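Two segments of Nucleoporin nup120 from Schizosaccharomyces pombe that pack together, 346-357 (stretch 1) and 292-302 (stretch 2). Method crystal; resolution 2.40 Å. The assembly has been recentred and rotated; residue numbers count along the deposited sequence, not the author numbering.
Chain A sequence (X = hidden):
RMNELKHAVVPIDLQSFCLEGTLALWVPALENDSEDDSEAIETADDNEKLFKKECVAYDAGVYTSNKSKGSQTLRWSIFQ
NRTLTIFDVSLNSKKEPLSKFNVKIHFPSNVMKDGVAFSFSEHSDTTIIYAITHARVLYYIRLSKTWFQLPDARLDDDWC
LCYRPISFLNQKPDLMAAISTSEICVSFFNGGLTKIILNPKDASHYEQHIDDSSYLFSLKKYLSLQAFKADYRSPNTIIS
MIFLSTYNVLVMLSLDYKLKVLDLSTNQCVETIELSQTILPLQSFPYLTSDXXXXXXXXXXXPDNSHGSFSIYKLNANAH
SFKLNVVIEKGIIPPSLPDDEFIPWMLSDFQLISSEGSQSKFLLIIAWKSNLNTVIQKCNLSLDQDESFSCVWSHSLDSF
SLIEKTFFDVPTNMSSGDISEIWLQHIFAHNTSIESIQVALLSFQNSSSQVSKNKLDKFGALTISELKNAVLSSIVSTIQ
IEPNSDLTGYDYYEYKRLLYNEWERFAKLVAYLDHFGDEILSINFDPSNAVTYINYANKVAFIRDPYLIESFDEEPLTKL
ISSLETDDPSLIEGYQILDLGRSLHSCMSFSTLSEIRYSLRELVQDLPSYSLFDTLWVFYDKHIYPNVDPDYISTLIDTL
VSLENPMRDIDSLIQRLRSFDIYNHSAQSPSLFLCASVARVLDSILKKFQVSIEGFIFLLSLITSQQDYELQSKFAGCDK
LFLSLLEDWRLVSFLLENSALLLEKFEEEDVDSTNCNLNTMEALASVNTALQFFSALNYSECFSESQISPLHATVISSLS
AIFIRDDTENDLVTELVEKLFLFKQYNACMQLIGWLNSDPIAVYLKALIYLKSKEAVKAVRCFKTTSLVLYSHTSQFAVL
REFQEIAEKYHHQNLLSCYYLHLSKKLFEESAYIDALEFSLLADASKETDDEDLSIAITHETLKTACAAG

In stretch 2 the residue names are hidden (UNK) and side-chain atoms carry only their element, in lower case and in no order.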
# COMPACT_ATOMS: atom_id res chain seq x y z
N MET A 346 29.31 -11.49 -19.14
CA MET A 346 30.54 -11.31 -18.37
C MET A 346 30.34 -11.67 -16.91
O MET A 346 29.28 -11.43 -16.33
CB MET A 346 31.04 -9.87 -18.46
CG MET A 346 31.63 -9.48 -19.80
SD MET A 346 32.51 -7.91 -19.72
CE MET A 346 32.61 -7.49 -21.46
N LEU A 347 31.38 -12.24 -16.31
CA LEU A 347 31.41 -12.47 -14.88
C LEU A 347 31.41 -11.12 -14.18
O LEU A 347 32.23 -10.26 -14.48
CB LEU A 347 32.65 -13.27 -14.48
CG LEU A 347 32.77 -13.62 -13.00
CD1 LEU A 347 31.57 -14.46 -12.59
CD2 LEU A 347 34.06 -14.37 -12.71
N SER A 348 30.47 -10.95 -13.25
CA SER A 348 30.44 -9.76 -12.42
C SER A 348 31.13 -10.01 -11.08
O SER A 348 31.93 -9.20 -10.62
CB SER A 348 29.00 -9.29 -12.19
OG SER A 348 28.91 -8.39 -11.10
N ASP A 349 30.82 -11.15 -10.46
CA ASP A 349 31.30 -11.44 -9.12
C ASP A 349 30.94 -12.88 -8.76
O ASP A 349 30.14 -13.51 -9.46
CB ASP A 349 30.67 -10.47 -8.11
CG ASP A 349 31.47 -10.35 -6.82
OD1 ASP A 349 32.48 -11.07 -6.64
OD2 ASP A 349 31.07 -9.53 -5.97
N PHE A 350 31.52 -13.39 -7.68
CA PHE A 350 31.18 -14.72 -7.18
C PHE A 350 31.59 -14.89 -5.72
O PHE A 350 32.46 -14.17 -5.23
CB PHE A 350 31.75 -15.84 -8.09
CG PHE A 350 33.26 -15.88 -8.14
CD1 PHE A 350 33.97 -14.98 -8.91
CD2 PHE A 350 33.96 -16.86 -7.43
CE1 PHE A 350 35.36 -15.03 -8.96
CE2 PHE A 350 35.34 -16.91 -7.48
CZ PHE A 350 36.05 -16.00 -8.24
N GLN A 351 30.94 -15.81 -5.02
CA GLN A 351 31.28 -16.11 -3.63
C GLN A 351 31.50 -17.61 -3.43
O GLN A 351 31.04 -18.41 -4.25
CB GLN A 351 30.18 -15.63 -2.67
CG GLN A 351 29.94 -14.14 -2.65
CD GLN A 351 30.96 -13.38 -1.83
OE1 GLN A 351 30.76 -13.16 -0.64
NE2 GLN A 351 32.06 -12.98 -2.46
N LEU A 352 32.16 -17.97 -2.34
CA LEU A 352 32.41 -19.37 -2.00
C LEU A 352 32.06 -19.65 -0.54
O LEU A 352 32.42 -18.89 0.36
CB LEU A 352 33.88 -19.72 -2.28
CG LEU A 352 34.41 -21.10 -1.89
CD1 LEU A 352 33.83 -22.20 -2.76
CD2 LEU A 352 35.94 -21.11 -1.96
N ILE A 353 31.34 -20.75 -0.32
CA ILE A 353 30.89 -21.13 1.02
C ILE A 353 31.09 -22.63 1.28
O ILE A 353 30.55 -23.47 0.56
CB ILE A 353 29.40 -20.76 1.25
CG1 ILE A 353 29.15 -19.26 1.05
CG2 ILE A 353 28.93 -21.16 2.65
CD1 ILE A 353 28.66 -18.89 -0.34
N SER A 354 31.89 -22.95 2.30
CA SER A 354 32.02 -24.33 2.78
C SER A 354 31.10 -24.56 3.98
O SER A 354 30.83 -23.64 4.75
CB SER A 354 33.47 -24.67 3.13
OG SER A 354 33.99 -23.79 4.12
N SER A 355 30.63 -25.79 4.14
CA SER A 355 29.51 -26.07 5.05
C SER A 355 29.87 -26.46 6.49
O SER A 355 28.99 -26.88 7.25
CB SER A 355 28.58 -27.13 4.42
OG SER A 355 29.32 -28.26 3.99
N GLU A 356 31.14 -26.29 6.87
CA GLU A 356 31.64 -26.63 8.22
C GLU A 356 31.59 -28.12 8.55
O GLU A 356 32.26 -28.57 9.49
CB GLU A 356 30.91 -25.83 9.31
CG GLU A 356 31.35 -24.38 9.43
CD GLU A 356 30.41 -23.55 10.29
OE1 GLU A 356 29.20 -23.51 9.98
OE2 GLU A 356 30.89 -22.92 11.26
N GLY A 357 30.82 -28.88 7.77
CA GLY A 357 30.71 -30.33 7.95
C GLY A 357 31.06 -31.13 6.70
O GLY A 357 30.17 -31.70 6.07
N UNK A 292 33.93 -17.84 3.72
CA UNK A 292 33.74 -16.96 4.87
C UNK A 292 33.85 -17.65 6.20
O UNK A 292 34.09 -17.01 7.23
n UNK A 292 31.92 -14.66 1.46
c UNK A 292 32.39 -16.24 4.77
n UNK A 292 32.40 -14.08 3.50
c UNK A 292 32.24 -15.41 3.52
c UNK A 292 32.20 -13.61 2.25
c UNK A 292 31.93 -15.78 2.21
N UNK A 293 33.69 -18.97 6.20
CA UNK A 293 33.72 -19.75 7.43
C UNK A 293 35.16 -19.98 7.91
O UNK A 293 35.57 -19.42 8.93
o UNK A 293 33.43 -22.06 8.20
c UNK A 293 32.91 -21.07 7.30
c UNK A 293 32.96 -21.60 5.89
N UNK A 294 35.92 -20.79 7.18
CA UNK A 294 37.33 -20.99 7.48
C UNK A 294 38.15 -20.42 6.34
O UNK A 294 38.20 -21.02 5.26
c UNK A 294 37.03 -23.05 8.93
o UNK A 294 37.25 -23.23 6.52
c UNK A 294 37.69 -22.48 7.67
N UNK A 295 38.77 -19.26 6.56
CA UNK A 295 39.63 -18.65 5.55
C UNK A 295 40.77 -19.61 5.22
O UNK A 295 41.87 -19.49 5.76
o UNK A 295 38.02 -16.32 5.70
c UNK A 295 40.18 -17.30 6.03
n UNK A 295 39.39 -15.31 7.16
c UNK A 295 39.10 -16.27 6.29
N UNK A 296 40.47 -20.56 4.35
CA UNK A 296 41.35 -21.70 4.11
C UNK A 296 41.17 -22.23 2.69
O UNK A 296 42.05 -22.91 2.15
o UNK A 296 42.00 -23.86 5.07
c UNK A 296 41.05 -22.81 5.14
N UNK A 297 40.02 -21.93 2.09
CA UNK A 297 39.75 -22.31 0.70
C UNK A 297 39.67 -21.08 -0.19
O UNK A 297 39.30 -20.00 0.25
c UNK A 297 38.49 -24.40 1.36
c UNK A 297 38.52 -26.80 2.79
c UNK A 297 38.96 -26.76 1.48
c UNK A 297 38.06 -25.64 3.39
c UNK A 297 38.95 -25.57 0.77
c UNK A 297 38.46 -23.12 0.59
c UNK A 297 38.04 -24.45 2.68
N UNK A 298 40.03 -21.28 -1.46
CA UNK A 298 40.12 -20.20 -2.42
C UNK A 298 39.49 -20.65 -3.73
O UNK A 298 39.84 -21.70 -4.26
c UNK A 298 42.17 -19.07 -1.48
c UNK A 298 41.73 -18.94 -3.93
c UNK A 298 43.66 -19.25 -1.31
c UNK A 298 41.60 -19.81 -2.69
N UNK A 299 38.55 -19.85 -4.23
CA UNK A 299 37.99 -20.06 -5.55
C UNK A 299 38.69 -19.14 -6.54
O UNK A 299 38.99 -17.99 -6.23
c UNK A 299 36.49 -19.83 -5.55
N UNK A 300 38.95 -19.67 -7.73
CA UNK A 300 39.70 -18.96 -8.75
C UNK A 300 39.05 -19.16 -10.11
O UNK A 300 38.62 -20.27 -10.45
c UNK A 300 42.30 -17.78 -10.35
c UNK A 300 43.40 -19.96 -9.78
c UNK A 300 41.17 -19.42 -8.76
c UNK A 300 42.07 -19.25 -9.99
N UNK A 301 38.98 -18.07 -10.88
CA UNK A 301 38.28 -18.05 -12.16
C UNK A 301 39.22 -18.04 -13.36
O UNK A 301 40.22 -17.32 -13.37
c UNK A 301 35.14 -16.44 -15.90
c UNK A 301 36.60 -16.69 -13.54
c UNK A 301 35.69 -17.67 -13.93
c UNK A 301 36.75 -15.57 -14.36
c UNK A 301 37.37 -16.82 -12.24
c UNK A 301 36.02 -15.44 -15.54
c UNK A 301 34.97 -17.56 -15.11
o UNK A 301 34.41 -16.34 -17.06
N UNK A 302 38.88 -18.85 -14.36
CA UNK A 302 39.61 -18.94 -15.62
C UNK A 302 38.69 -18.56 -16.77
O UNK A 302 37.73 -19.29 -17.05
c UNK A 302 43.33 -21.79 -13.41
c UNK A 302 42.03 -21.84 -12.94
c UNK A 302 41.24 -20.84 -15.00
c UNK A 302 43.61 -21.28 -14.67
c UNK A 302 41.00 -21.38 -13.73
c UNK A 302 42.56 -20.81 -15.46
o UNK A 302 44.35 -22.26 -12.61
c UNK A 302 40.11 -20.36 -15.87

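Position 292 carries one carbon followed by a five-membered ring of three carbons and two nitrogens, which is an imidazole, so the residue is H292. Its CA-to-CB bond points sideways, yet with chi1 in m the ring comes nearer to stretch 1, and NE2 donates a hydrogen bond of 2.8 Å to OE1 of Q351, which lies at the ring edge, near its plane. A ring nitrogen suits this place because its N-H lies in the ring plane. Also near that plane, CD2 of H292 lies 3.7 Å from the backbone O of L352.

Position 293 has a carbon bearing one oxygen and one carbon, the branched pattern of threonine: T293. The small side chain points toward stretch 1 and uses both branches. CG2 sits 3.0 Å from OG of S354, a tight contact, while OG1 approaches CG of E356 at 3.3 Å. A short, forked side chain can meet both neighbours where the backbones lie close, the CA atoms of T293 and S354 being 6.7 Å apart.

Position 294 repeats the same atoms, one carbon with an oxygen and a carbon, and is T294. It points sideways and is exposed, which a small polar residue tolerates well; its OG1 is 4.1 Å from OG of S354, a marginal contact.

At position 295 two carbons lead to one oxygen and one nitrogen, a carboxamide on a short stem: N295. It is out of reach of stretch 1, and a polar side chain is at home in this partly exposed loop.

Position 296, one carbon then one oxygen, is S296. Also out of reach, it is buried, but its hydroxyl is hydrogen-bonded elsewhere in the structure.

Position 297 begins the strand with a carbon and a six-carbon ring without oxygen: F297. It points toward stretch 1, where its CB lies 4.1 Å from CD2 of L352, a fitting use of a buried apolar residue.

Position 298 has four carbons, forked at the first with one arm two carbons long, hence I298. It points away, as strand alternation requires, and is buried.

Position 299 has a single side-chain carbon, so it is A299. Its CB points toward stretch 1 and lies 3.9 Å from CD2 of L352 and 3.7 Å from CE2 of F350, at that ring's edge. The short side chain lets larger partners approach its strand closely.

Position 300, four carbons forked at the second, is L300, pointing away and buried.

Position 301 has a six-carbon ring bearing an oxygen: Y301. CD2 of L347 lies over one ring face in a CH-pi contact, 3.4 Å from CD2 of Y301, while OH is hydrogen-bonded elsewhere.

Position 302 has the same composition, Y302, but is out of reach.

The strands run roughly antiparallel, at 151°. L347, F350 and L352 meet F297, A299 and Y301 in an apolar layer, and the H292–Q351 hydrogen bond adds a polar link beside it.

Stretch 2 292-302: HTTNSFIALYY
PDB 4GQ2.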